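Sugar-binding transcriptional regulator, LacI family (PDB 3CS3) probably acts as a sugar-responsive transcriptional regulator of the LacI family, coupling ligand binding in its periplasmic-binding-protein-like domain to DNA binding. Local coordinates at residues E25-E28 against G29-K32. Numbering follows the deposited sequence. Where two conformers were deposited one is given.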
ATOM      1  N   GLU A  25       2.804   7.107  -3.184  1.00 38.18           N
ATOM      2  CA  GLU A  25       3.375   8.289  -3.821  1.00 42.00           C
ATOM      3  C   GLU A  25       2.386   9.461  -3.862  1.00 39.57           C
ATOM      4  O   GLU A  25       2.790  10.624  -3.922  1.00 42.72           O
ATOM      5  CB  GLU A  25       3.956   7.948  -5.205  1.00 43.19           C
ATOM      6  CG  GLU A  25       3.204   6.862  -5.985  1.00 65.03           C
ATOM      7  CD  GLU A  25       3.680   5.438  -5.693  1.00 72.54           C
ATOM      8  OE1 GLU A  25       4.885   5.161  -5.865  1.00 79.63           O
ATOM      9  OE2 GLU A  25       2.840   4.592  -5.311  1.00 67.33           O
ATOM     10  N   LEU A  26       1.092   9.143  -3.814  1.00 38.97           N
ATOM     11  CA  LEU A  26       0.044  10.146  -3.650  1.00 37.59           C
ATOM     12  C   LEU A  26       0.103  10.761  -2.245  1.00 41.98           C
ATOM     13  O   LEU A  26       0.114  11.985  -2.099  1.00 38.59           O
ATOM     14  CB  LEU A  26      -1.334   9.524  -3.897  1.00 33.34           C
ATOM     15  CG  LEU A  26      -2.553  10.430  -3.694  1.00 32.51           C
ATOM     16  CD1 LEU A  26      -2.699  11.431  -4.823  1.00 26.17           C
ATOM     17  CD2 LEU A  26      -3.810   9.610  -3.539  1.00 37.00           C
ATOM     18  N   LEU A  27       0.154   9.895  -1.230  1.00 33.10           N
ATOM     19  CA  LEU A  27       0.299  10.290   0.172  1.00 39.94           C
ATOM     20  C   LEU A  27       1.565  11.096   0.473  1.00 36.96           C
ATOM     21  O   LEU A  27       1.524  12.010   1.295  1.00 40.75           O
ATOM     22  CB  LEU A  27       0.229   9.057   1.082  1.00 33.15           C
ATOM     23  CG  LEU A  27      -1.106   8.629   1.716  1.00 45.63           C
ATOM     24  CD1 LEU A  27      -2.335   9.313   1.116  1.00 45.12           C
ATOM     25  CD2 LEU A  27      -1.255   7.121   1.637  1.00 39.98           C
ATOM     26  N   GLU A  28       2.677  10.757  -0.185  1.00 37.26           N
ATOM     27  CA  GLU A  28       3.952  11.470  -0.038  0.50 41.70           C
ATOM     28  C   GLU A  28       3.854  12.887  -0.582  1.00 38.63           C
ATOM     29  O   GLU A  28       4.457  13.817  -0.055  1.00 48.05           O
ATOM     30  CB  GLU A  28       5.073  10.733  -0.777  0.50 40.91           C
ATOM     31  CG  GLU A  28       5.805   9.669   0.035  0.50 48.72           C
ATOM     32  CD  GLU A  28       6.990   9.062  -0.714  0.50 51.18           C
ATOM     33  OE1 GLU A  28       7.574   9.747  -1.587  0.50 54.21           O
ATOM     34  OE2 GLU A  28       7.342   7.896  -0.420  0.50 52.91           O
ATOM     35  N   GLY A  29       3.103  13.028  -1.671  1.00 39.16           N
ATOM     36  CA  GLY A  29       2.857  14.321  -2.289  1.00 28.80           C
ATOM     37  C   GLY A  29       1.947  15.194  -1.446  1.00 32.54           C
ATOM     38  O   GLY A  29       2.175  16.404  -1.337  1.00 36.31           O
ATOM     39  N   ILE A  30       0.911  14.581  -0.866  1.00 31.43           N
ATOM     40  CA  ILE A  30       0.028  15.260   0.091  1.00 34.19           C
ATOM     41  C   ILE A  30       0.844  15.754   1.295  1.00 38.35           C
ATOM     42  O   ILE A  30       0.807  16.948   1.620  1.00 35.30           O
ATOM     43  CB  ILE A  30      -1.167  14.364   0.541  1.00 38.68           C
ATOM     44  CG1 ILE A  30      -2.094  14.046  -0.641  1.00 31.73           C
ATOM     45  CG2 ILE A  30      -1.987  15.056   1.609  1.00 31.36           C
ATOM     46  CD1 ILE A  30      -3.267  13.116  -0.306  1.00 26.32           C
ATOM     47  N   LYS A  31       1.605  14.841   1.907  1.00 37.28           N
ATOM     48  CA  LYS A  31       2.495  15.147   3.037  1.00 46.08           C
ATOM     49  C   LYS A  31       3.426  16.332   2.800  1.00 42.62           C
ATOM     50  O   LYS A  31       3.500  17.229   3.639  1.00 43.66           O
ATOM     51  CB  LYS A  31       3.343  13.929   3.399  1.00 45.13           C
ATOM     52  CG  LYS A  31       2.900  13.189   4.644  1.00 59.93           C
ATOM     53  CD  LYS A  31       3.736  11.925   4.883  1.00 62.06           C
ATOM     54  CE  LYS A  31       5.245  12.209   4.964  1.00 74.13           C
ATOM     55  NZ  LYS A  31       5.664  12.858   6.239  1.00 75.29           N
ATOM     56  N   LYS A  32       4.114  16.320   1.657  1.00 41.46           N
ATOM     57  CA  LYS A  32       5.086  17.355   1.314  0.50 43.78           C
ATOM     58  C   LYS A  32       4.409  18.703   1.085  1.00 44.76           C
ATOM     59  O   LYS A  32       4.942  19.744   1.484  1.00 49.30           O
ATOM     60  CB  LYS A  32       5.909  16.947   0.083  0.50 47.55           C
ATOM     61  CG  LYS A  32       7.299  17.596  -0.009  0.50 53.10           C
ATOM     62  CD  LYS A  32       7.305  18.871  -0.857  0.50 60.99           C
ATOM     63  CE  LYS A  32       8.681  19.539  -0.881  0.50 59.39           C
ATOM     64  NZ  LYS A  32       9.012  20.241   0.394  0.50 59.34           N
TER
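With CG1 of Ile30 anti to its own carbonyl carbon (chi1 -64°) and the chain extended beyond it (chi2 177°), CD1 is carried back along the helix toward Leu26 and Leu27. CD1 of Ile30 lies 4.2 Å from CD1 of Leu27, the two side chains slanting across each other, and 4.4 Å from CG of Leu26. All three sit on one face of helix 23-35, the crossover helix of the beta-alpha-beta unit that links strands 10-15 and 40-45 in this periplasmic-binding-protein-like fold. That apolar face packs against the parallel strands 10-15, 40-45 and 60-64: Leu27 and Ile30 share Met41 and Val13, while Leu26 reaches Leu64 and, on helix 232-247, Trp235. Leu27 also packs on Asp17 of the second subunit.

Backbone bonds of the i to i+4 kind hold the turn. Ile30 N meets Leu26 O at 3.0 Å, and Lys31 N meets Leu27 O at 2.9 Å with a nearly straight N-H (169°). Lys32 N to Glu28 O follows at 3.1 Å, but the first of the series, Gly29 N to Glu25 O, is weak at 3.3 Å. Gly29 is itself buried and brings no side chain to the turn.

The polar side chains take a different course. Glu28 is exposed and, in the modelled conformer, touches His233 of helix 232-247; Glu25, partly exposed, contacts Lys232 and His233, and its side chain lies about 4 Å from a sulfate ion, probably from the crystallisation liquor. The end of Lys31 leads away from the turn; only its CB and CG stay against the preceding residues, with CB of Lys31 3.4 Å from Leu27 O.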